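Local structure of single-stranded DNA-binding protein WHY3, chloroplastic (Arabidopsis thaliana, 4KOQ) at residues Leu49-Ala54 with Phe120-Gln125; Pro53-Gly56 with Tyr60-Ser63; Val79-Gly82 with Ser86-Phe89. The protein binds single-stranded DNA as a homotetramer, helping to keep the plastid genome stable in chloroplasts and repressing transcription of the kinesin gene KP1 in the nucleus. All blocks are in the same frame, centred on the assembly; numbering follows the deposited sequence.

Contact 1 of 3, residues Leu49-Ala54 with Phe120-Gln125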
ATOM      1  N   LEU A  49       3.307   8.521  20.447  1.00 18.57           N
ATOM      2  CA  LEU A  49       4.415   9.415  20.171  1.00 18.82           C
ATOM      3  C   LEU A  49       5.067   9.843  21.474  1.00 22.48           C
ATOM      4  O   LEU A  49       4.372  10.288  22.371  1.00 23.57           O
ATOM      5  CB  LEU A  49       3.906  10.692  19.519  1.00 17.33           C
ATOM      6  CG  LEU A  49       2.957  10.633  18.323  1.00 31.92           C
ATOM      7  CD1 LEU A  49       2.970  11.967  17.578  1.00 30.31           C
ATOM      8  CD2 LEU A  49       3.276   9.547  17.401  1.00 27.45           C
ATOM      9  N   GLN A  50       6.390   9.716  21.556  1.00 20.48           N
ATOM     10  CA  GLN A  50       7.150  10.139  22.737  1.00 21.06           C
ATOM     11  C   GLN A  50       8.178  11.160  22.329  1.00 20.59           C
ATOM     12  O   GLN A  50       9.003  10.887  21.470  1.00 20.56           O
ATOM     13  CB  GLN A  50       7.831   8.926  23.368  1.00 25.49           C
ATOM     14  CG  GLN A  50       6.834   7.780  23.641  1.00 28.85           C
ATOM     15  CD  GLN A  50       7.423   6.666  24.524  1.00 42.44           C
ATOM     16  OE1 GLN A  50       8.022   6.924  25.575  1.00 46.20           O
ATOM     17  NE2 GLN A  50       7.251   5.437  24.096  1.00 43.44           N
ATOM     18  N   PHE A  51       8.123  12.347  22.934  1.00 19.57           N
ATOM     19  CA  PHE A  51       9.024  13.444  22.579  1.00 18.22           C
ATOM     20  C   PHE A  51       9.945  13.660  23.772  1.00 23.91           C
ATOM     21  O   PHE A  51       9.468  13.672  24.921  1.00 22.74           O
ATOM     22  CB  PHE A  51       8.267  14.765  22.365  1.00 23.95           C
ATOM     23  CG  PHE A  51       7.329  14.805  21.149  1.00 17.57           C
ATOM     24  CD1 PHE A  51       6.097  14.165  21.164  1.00 18.78           C
ATOM     25  CD2 PHE A  51       7.671  15.568  20.037  1.00 24.75           C
ATOM     26  CE1 PHE A  51       5.256  14.239  20.076  1.00 23.05           C
ATOM     27  CE2 PHE A  51       6.825  15.657  18.958  1.00 22.41           C
ATOM     28  CZ  PHE A  51       5.618  14.994  18.981  1.00 16.13           C
ATOM     29  N   ALA A  52      11.226  13.846  23.503  1.00 25.02           N
ATOM     30  CA  ALA A  52      12.183  14.162  24.584  1.00 27.03           C
ATOM     31  C   ALA A  52      13.149  15.250  24.180  1.00 22.81           C
ATOM     32  O   ALA A  52      13.675  15.260  23.056  1.00 25.03           O
ATOM     33  CB  ALA A  52      12.947  12.911  24.958  1.00 30.96           C
ATOM     34  N   PRO A  53      13.436  16.189  25.114  1.00 26.10           N
ATOM     35  CA  PRO A  53      14.346  17.292  24.829  1.00 28.22           C
ATOM     36  C   PRO A  53      15.796  16.800  24.908  1.00 25.79           C
ATOM     37  O   PRO A  53      16.042  15.836  25.635  1.00 29.37           O
ATOM     38  CB  PRO A  53      14.037  18.304  25.954  1.00 31.10           C
ATOM     39  CG  PRO A  53      13.574  17.460  27.107  1.00 28.39           C
ATOM     40  CD  PRO A  53      12.859  16.264  26.467  1.00 27.48           C
ATOM     41  N   ALA A  54      16.710  17.417  24.174  1.00 26.38           N
ATOM     42  CA  ALA A  54      18.113  16.987  24.235  1.00 29.20           C
ATOM     43  C   ALA A  54      18.637  17.255  25.663  1.00 35.96           C
ATOM     44  O   ALA A  54      18.196  18.185  26.298  1.00 32.57           O
ATOM     45  CB  ALA A  54      18.952  17.709  23.191  1.00 29.11           C
ATOM     46  N   PHE A 120       6.951  19.443  14.108  1.00 20.36           N
ATOM     47  CA  PHE A 120       6.048  18.878  15.079  1.00 21.93           C
ATOM     48  C   PHE A 120       6.235  19.565  16.426  1.00 21.60           C
ATOM     49  O   PHE A 120       7.352  19.752  16.894  1.00 21.74           O
ATOM     50  CB  PHE A 120       6.345  17.398  15.336  1.00 19.79           C
ATOM     51  CG  PHE A 120       5.846  16.458  14.250  1.00 19.42           C
ATOM     52  CD1 PHE A 120       6.030  16.739  12.923  1.00 26.65           C
ATOM     53  CD2 PHE A 120       5.229  15.276  14.608  1.00 28.80           C
ATOM     54  CE1 PHE A 120       5.587  15.832  11.937  1.00 27.42           C
ATOM     55  CE2 PHE A 120       4.809  14.379  13.631  1.00 35.81           C
ATOM     56  CZ  PHE A 120       5.005  14.658  12.323  1.00 26.01           C
ATOM     57  N   ASN A 121       5.136  19.834  17.099  1.00 18.85           N
ATOM     58  CA  ASN A 121       5.246  20.436  18.423  1.00 21.77           C
ATOM     59  C   ASN A 121       4.283  19.753  19.363  1.00 25.32           C
ATOM     60  O   ASN A 121       3.111  19.668  19.058  1.00 24.98           O
ATOM     61  CB  ASN A 121       4.923  21.919  18.293  1.00 20.84           C
ATOM     62  CG  ASN A 121       4.809  22.619  19.640  1.00 29.03           C
ATOM     63  OD1 ASN A 121       3.875  23.370  19.871  1.00 34.62           O
ATOM     64  ND2 ASN A 121       5.745  22.345  20.532  1.00 28.97           N
ATOM     65  N   LEU A 122       4.751  19.248  20.500  1.00 21.16           N
ATOM     66  CA  LEU A 122       3.826  18.822  21.541  1.00 20.77           C
ATOM     67  C   LEU A 122       3.927  19.765  22.735  1.00 22.13           C
ATOM     68  O   LEU A 122       5.026  19.957  23.252  1.00 20.74           O
ATOM     69  CB  LEU A 122       4.148  17.404  21.971  1.00 20.22           C
ATOM     70  CG  LEU A 122       3.342  16.822  23.127  1.00 23.76           C
ATOM     71  CD1 LEU A 122       1.847  16.809  22.900  1.00 20.00           C
ATOM     72  CD2 LEU A 122       3.838  15.413  23.452  1.00 26.54           C
ATOM     73  N   SER A 123       2.792  20.325  23.159  1.00 22.24           N
ATOM     74  CA  SER A 123       2.772  21.247  24.296  1.00 20.90           C
ATOM     75  C   SER A 123       1.841  20.616  25.293  1.00 21.74           C
ATOM     76  O   SER A 123       0.731  20.267  24.950  1.00 22.40           O
ATOM     77  CB  SER A 123       2.316  22.655  23.846  1.00 24.93           C
ATOM     78  OG  SER A 123       1.956  23.509  24.939  1.00 33.39           O
ATOM     79  N   VAL A 124       2.318  20.437  26.521  1.00 24.88           N
ATOM     80  CA  VAL A 124       1.515  19.847  27.571  1.00 24.33           C
ATOM     81  C   VAL A 124       1.361  20.937  28.649  1.00 25.36           C
ATOM     82  O   VAL A 124       2.345  21.361  29.206  1.00 23.90           O
ATOM     83  CB  VAL A 124       2.210  18.631  28.173  1.00 26.89           C
ATOM     84  CG1 VAL A 124       1.361  18.045  29.278  1.00 32.86           C
ATOM     85  CG2 VAL A 124       2.504  17.536  27.085  1.00 26.58           C
ATOM     86  N   GLN A 125       0.131  21.355  28.908  1.00 28.48           N
ATOM     87  CA  GLN A 125      -0.119  22.592  29.621  1.00 34.90           C
ATOM     88  C   GLN A 125      -0.871  22.259  30.887  1.00 32.16           C
ATOM     89  O   GLN A 125      -1.934  21.646  30.833  1.00 33.07           O
ATOM     90  CB  GLN A 125      -0.937  23.539  28.752  1.00 35.32           C
ATOM     91  CG  GLN A 125      -0.298  23.851  27.394  1.00 37.32           C
ATOM     92  CD  GLN A 125      -1.293  24.428  26.402  1.00 50.85           C
ATOM     93  OE1 GLN A 125      -2.407  24.796  26.771  1.00 56.87           O
ATOM     94  NE2 GLN A 125      -0.901  24.497  25.138  1.00 44.63           N
TER
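With CG opposite its own carbonyl carbon (chi1 -67°), Phe51 sends its ring off strand 39-56 toward Leu122, whose CG stands opposite the backbone N instead (chi1 176°). The first torsion swings the ring under Leu122 CB; the second directs CG and CD2 along it. Leu122 CB sits over one face, 3.9 Å from the ring centroid of Phe51 and only 14° off the normal, which meets the geometry of a CH-pi contact. The branch methyl goes further out toward the rim: Leu122 CD2 approaches Phe51 CD1 to 3.4 Å, a snug fit, with Phe51 CE1 next at 3.8 Å. Phe120 meets the same ring from another direction. Its CB lies near the ring plane, at the edge, 4.0 Å from Phe51 CE2, and the two phenylalanine side chains cross at about a right angle. The backbones stay well apart, since even the nearest pair of alpha carbons, those of Phe51 and Leu122, is separated by 7.6 Å. Strands 39-56 and 117-126 belong to two different four-stranded antiparallel sheets, so the aromatic ring bridges sheet to sheet in the core of the Whirly domain. Leu22 of strand 20-33, Leu107 of strand 103-111 and Val135 of strand 131-140 also touch Phe51. All three residues that meet here are buried, and the contact is wholly apolar, with a CH-pi component over the phenyl face, so cohesion here probably rests on close fit and exclusion of water rather than on directional polar bonds.

Contact 2 of 3, residues Pro53-Gly56 with Tyr60-Ser63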
ATOM      1  N   PRO A  53      13.436  16.189  25.114  1.00 26.10           N
ATOM      2  CA  PRO A  53      14.346  17.292  24.829  1.00 28.22           C
ATOM      3  C   PRO A  53      15.796  16.800  24.908  1.00 25.79           C
ATOM      4  O   PRO A  53      16.042  15.836  25.635  1.00 29.37           O
ATOM      5  CB  PRO A  53      14.037  18.304  25.954  1.00 31.10           C
ATOM      6  CG  PRO A  53      13.574  17.460  27.107  1.00 28.39           C
ATOM      7  CD  PRO A  53      12.859  16.264  26.467  1.00 27.48           C
ATOM      8  N   ALA A  54      16.710  17.417  24.174  1.00 26.38           N
ATOM      9  CA  ALA A  54      18.113  16.987  24.235  1.00 29.20           C
ATOM     10  C   ALA A  54      18.637  17.255  25.663  1.00 35.96           C
ATOM     11  O   ALA A  54      18.196  18.185  26.298  1.00 32.57           O
ATOM     12  CB  ALA A  54      18.952  17.709  23.191  1.00 29.11           C
ATOM     13  N   ALA A  55      19.509  16.392  26.169  1.00 38.81           N
ATOM     14  CA  ALA A  55      20.046  16.537  27.526  1.00 50.24           C
ATOM     15  C   ALA A  55      21.570  16.420  27.583  1.00 49.08           C
ATOM     16  O   ALA A  55      22.144  16.498  28.657  1.00 57.80           O
ATOM     17  CB  ALA A  55      19.439  15.495  28.439  1.00 40.38           C
ATOM     18  N   GLY A  56      22.210  16.228  26.438  1.00 47.46           N
ATOM     19  CA  GLY A  56      23.649  16.025  26.379  1.00 52.27           C
ATOM     20  C   GLY A  56      24.037  15.418  25.042  1.00 56.51           C
ATOM     21  O   GLY A  56      23.166  15.091  24.230  1.00 47.29           O
ATOM     22  N   TYR A  60      19.153  12.194  25.234  1.00 44.65           N
ATOM     23  CA  TYR A  60      17.919  12.898  25.414  1.00 36.59           C
ATOM     24  C   TYR A  60      17.362  12.512  26.761  1.00 41.33           C
ATOM     25  O   TYR A  60      17.524  11.388  27.222  1.00 40.21           O
ATOM     26  CB  TYR A  60      16.949  12.549  24.282  1.00 34.84           C
ATOM     27  CG  TYR A  60      17.508  12.839  22.908  1.00 28.80           C
ATOM     28  CD1 TYR A  60      18.257  11.885  22.218  1.00 30.35           C
ATOM     29  CD2 TYR A  60      17.311  14.071  22.296  1.00 28.08           C
ATOM     30  CE1 TYR A  60      18.751  12.146  20.967  1.00 30.49           C
ATOM     31  CE2 TYR A  60      17.798  14.323  21.040  1.00 23.34           C
ATOM     32  CZ  TYR A  60      18.525  13.365  20.387  1.00 27.44           C
ATOM     33  OH  TYR A  60      19.018  13.631  19.140  1.00 28.16           O
ATOM     34  N   ASP A  61      16.684  13.460  27.380  1.00 38.32           N
ATOM     35  CA  ASP A  61      16.142  13.259  28.701  1.00 40.02           C
ATOM     36  C   ASP A  61      14.746  12.630  28.655  1.00 37.12           C
ATOM     37  O   ASP A  61      13.727  13.318  28.710  1.00 35.34           O
ATOM     38  CB  ASP A  61      16.122  14.602  29.409  1.00 41.28           C
ATOM     39  CG  ASP A  61      15.795  14.485  30.862  1.00 44.14           C
ATOM     40  OD1 ASP A  61      15.497  13.364  31.319  1.00 44.79           O
ATOM     41  OD2 ASP A  61      15.818  15.533  31.526  1.00 50.01           O
ATOM     42  N   TRP A  62      14.716  11.305  28.584  1.00 36.41           N
ATOM     43  CA  TRP A  62      13.469  10.564  28.517  1.00 39.55           C
ATOM     44  C   TRP A  62      12.711  10.605  29.820  1.00 36.46           C
ATOM     45  O   TRP A  62      11.517  10.311  29.864  1.00 39.30           O
ATOM     46  CB  TRP A  62      13.741   9.134  28.064  1.00 39.48           C
ATOM     47  CG  TRP A  62      14.297   9.118  26.665  1.00 42.37           C
ATOM     48  CD1 TRP A  62      15.603   8.979  26.298  1.00 36.60           C
ATOM     49  CD2 TRP A  62      13.556   9.294  25.446  1.00 33.64           C
ATOM     50  NE1 TRP A  62      15.721   9.052  24.936  1.00 35.53           N
ATOM     51  CE2 TRP A  62      14.478   9.236  24.390  1.00 35.38           C
ATOM     52  CE3 TRP A  62      12.203   9.507  25.154  1.00 38.74           C
ATOM     53  CZ2 TRP A  62      14.096   9.378  23.055  1.00 36.67           C
ATOM     54  CZ3 TRP A  62      11.820   9.649  23.829  1.00 34.43           C
ATOM     55  CH2 TRP A  62      12.755   9.571  22.801  1.00 29.45           C
ATOM     56  N   SER A  63      13.383  11.025  30.888  1.00 40.25           N
ATOM     57  CA  SER A  63      12.717  11.149  32.173  1.00 38.74           C
ATOM     58  C   SER A  63      11.785  12.353  32.112  1.00 42.48           C
ATOM     59  O   SER A  63      10.831  12.454  32.878  1.00 44.56           O
ATOM     60  CB  SER A  63      13.742  11.263  33.331  1.00 39.48           C
ATOM     61  OG  SER A  63      14.301  12.560  33.449  1.00 43.08           O
TER
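Ala54 and Tyr60 form an antiparallel non-hydrogen-bonded pair with alpha carbons 4.3 Å apart, and next to it the N-H of Asp61 bonds to Pro53 O at 3.0 Å, nearly straight at the hydrogen (166°) and almost in line with the carbonyl bond. The same oxygen lies 3.5 Å from Tyr60 CA, a longer CA-H...O contact. The side chains of the bridged pair diverge, yet the tyrosine ring still touches the alanine: Tyr60 CD2 is 3.6 Å from Ala54 CA, while Ala54 CB keeps 4.1 Å from that same CD2. One residue further along, Ala55 CB points toward the second segment and packs against Asp61 CB at 3.6 Å. These residues close the beta hairpin of strands 39-56 and 59-70, and a classic beta bulge, in which Ala55 and Gly56 both face Gln59, occurs at its end. Beyond the bridge the second strand bends, with Asp61 at the centre of an inverse gamma turn. The aspartate CG stands opposite its backbone N (chi1 -170°), which brings OD1 round to Ser63: Ser63 OG donates to the syn lone pair of Asp61 OD1 at 2.6 Å, and the serine N-H adds a weak bond to that oxygen. Tyr60 OH is hydrogen-bonded to the carbonyl of Lys17, in the 17-22 region probably required for single-stranded DNA binding, as in related proteins.

Contact 3 of 3, residues Val79-Gly82 with Ser86-Phe89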
ATOM      1  N   VAL A  79      -1.837  11.990   7.014  1.00 19.22           N
ATOM      2  CA  VAL A  79      -1.538  11.449   5.696  1.00 21.06           C
ATOM      3  C   VAL A  79      -2.247  12.230   4.576  1.00 26.59           C
ATOM      4  O   VAL A  79      -1.992  11.986   3.409  1.00 33.16           O
ATOM      5  CB  VAL A  79      -1.896   9.912   5.506  1.00 23.99           C
ATOM      6  CG1 VAL A  79      -1.069   9.043   6.423  1.00 25.23           C
ATOM      7  CG2 VAL A  79      -3.358   9.672   5.670  1.00 25.02           C
ATOM      8  N   SER A  80      -3.110  13.166   4.917  1.00 24.65           N
ATOM      9  CA  SER A  80      -3.793  13.952   3.889  1.00 31.84           C
ATOM     10  C   SER A  80      -3.439  15.424   3.924  1.00 36.36           C
ATOM     11  O   SER A  80      -4.103  16.214   3.280  1.00 29.55           O
ATOM     12  CB  SER A  80      -5.315  13.815   3.996  1.00 24.60           C
ATOM     13  OG  SER A  80      -5.806  14.171   5.247  1.00 27.13           O
ATOM     14  N   LEU A  81      -2.398  15.807   4.659  1.00 23.52           N
ATOM     15  CA  LEU A  81      -2.067  17.223   4.732  1.00 28.94           C
ATOM     16  C   LEU A  81      -1.605  17.781   3.390  1.00 25.21           C
ATOM     17  O   LEU A  81      -0.734  17.221   2.770  1.00 31.20           O
ATOM     18  CB  LEU A  81      -0.947  17.439   5.736  1.00 25.47           C
ATOM     19  CG  LEU A  81      -1.308  17.351   7.196  1.00 27.22           C
ATOM     20  CD1 LEU A  81      -0.052  17.598   8.054  1.00 25.28           C
ATOM     21  CD2 LEU A  81      -2.388  18.402   7.572  1.00 31.19           C
ATOM     22  N   GLY A  82      -2.159  18.916   2.986  1.00 32.07           N
ATOM     23  CA  GLY A  82      -1.612  19.657   1.866  1.00 38.01           C
ATOM     24  C   GLY A  82      -0.253  20.250   2.226  1.00 37.58           C
ATOM     25  O   GLY A  82       0.088  20.339   3.395  1.00 30.21           O
ATOM     26  N   SER A  86      -1.619  22.985   8.033  1.00 28.42           N
ATOM     27  CA  SER A  86      -1.246  22.549   9.367  1.00 24.02           C
ATOM     28  C   SER A  86      -2.390  21.803   9.984  1.00 25.55           C
ATOM     29  O   SER A  86      -3.532  21.925   9.530  1.00 26.91           O
ATOM     30  CB  SER A  86      -0.831  23.753  10.229  1.00 31.44           C
ATOM     31  OG  SER A  86      -1.968  24.445  10.753  1.00 34.73           O
ATOM     32  N   CYS A  87      -2.095  20.968  10.970  1.00 21.35           N
ATOM     33  CA  CYS A  87      -3.138  20.383  11.772  1.00 22.50           C
ATOM     34  C   CYS A  87      -2.762  20.480  13.254  1.00 22.15           C
ATOM     35  O   CYS A  87      -1.589  20.586  13.610  1.00 24.39           O
ATOM     36  CB  CYS A  87      -3.413  18.926  11.352  1.00 26.90           C
ATOM     37  SG  CYS A  87      -2.043  17.844  11.528  1.00 29.45           S
ATOM     38  N   GLU A  88      -3.782  20.485  14.095  1.00 21.63           N
ATOM     39  CA  GLU A  88      -3.601  20.677  15.539  1.00 22.48           C
ATOM     40  C   GLU A  88      -4.620  19.812  16.244  1.00 28.96           C
ATOM     41  O   GLU A  88      -5.826  19.871  15.953  1.00 28.54           O
ATOM     42  CB  GLU A  88      -3.820  22.160  15.900  1.00 25.29           C
ATOM     43  CG  GLU A  88      -3.403  22.549  17.272  1.00 30.01           C
ATOM     44  CD  GLU A  88      -3.345  24.088  17.459  1.00 38.14           C
ATOM     45  OE1 GLU A  88      -4.011  24.811  16.706  1.00 38.75           O
ATOM     46  OE2 GLU A  88      -2.627  24.559  18.360  1.00 34.55           O
ATOM     47  N   PHE A  89      -4.136  19.005  17.166  1.00 19.12           N
ATOM     48  CA  PHE A  89      -4.977  18.088  17.921  1.00 24.63           C
ATOM     49  C   PHE A  89      -4.939  18.412  19.405  1.00 25.76           C
ATOM     50  O   PHE A  89      -3.869  18.598  19.966  1.00 22.65           O
ATOM     51  CB  PHE A  89      -4.467  16.664  17.746  1.00 24.38           C
ATOM     52  CG  PHE A  89      -4.210  16.278  16.337  1.00 22.35           C
ATOM     53  CD1 PHE A  89      -5.160  16.494  15.349  1.00 27.21           C
ATOM     54  CD2 PHE A  89      -3.030  15.675  15.987  1.00 26.00           C
ATOM     55  CE1 PHE A  89      -4.897  16.102  14.001  1.00 23.51           C
ATOM     56  CE2 PHE A  89      -2.777  15.277  14.673  1.00 27.56           C
ATOM     57  CZ  PHE A  89      -3.715  15.488  13.689  1.00 24.40           C
TER
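Leu81 meets Cys87 with the forked end of its side chain, and the sulfur lies in front of the fork, equally far from both methyls. Leu81 CD1 and Leu81 CD2 each lie 4.0 Å from Cys87 SG, and CD2 is also 4.0 Å from Cys87 CB, so one methyl sits alongside the CB-SG bond while the other reaches the sulfur alone. Both side chains leave the backbone toward the opposite segment. In Cys87 a chi1 of 61° places SG between the backbone N and the carbonyl carbon, and this rotation presents the sulfur to the leucine fork. Leu81 CD2 also comes within 4.2 Å of the carbonyl carbon of Ser86, extending the leucine's contact along the main chain at the start of the strand. The pair closes the connection in which the chain leaves helix 72-79, loops round and enters strand 87-91, an outermost strand, within this chain, of the antiparallel sheet that also holds strands 103-111, 117-126 and 131-140. That strand is tied by backbone hydrogen bonds to its neighbour, Cys87 with Val109 and Phe89 with Leu107. Cys87 additionally packs on Asn77 and Leu78, so its side chain touches both the helix and the loop that follows it. Polar groups of the loop bond outside the pair: for example, Gly82 O accepts from Arg118 NH2, Gly82 N donates to Glu85 OE1, and Ser80 O receives a weak bond from Lys141 of a second subunit.

In the fold
Contact 1 is the core member of the set, with every touching residue buried and two sheets joined through apolar side chains. Contact 2 is at the surface, its centre about 20 Å from the centre of the chain, and combines a main-chain hydrogen bond with packing between neighbouring strands of one sheet. They share Pro53 and Ala54 of strand 39-56 and touch directly, Ala52 CB lying 3.5 Å from Trp62 CE3. Contact 3, partly buried, is apolar like contact 1 but smaller, burying 109 Å² against 191 Å², and closes a local helix-to-strand connection. Its strand segment, Ser86-Phe89, runs into the same sheet as Phe120-Gln125, yet its centre lies about 17 Å from that of contact 1.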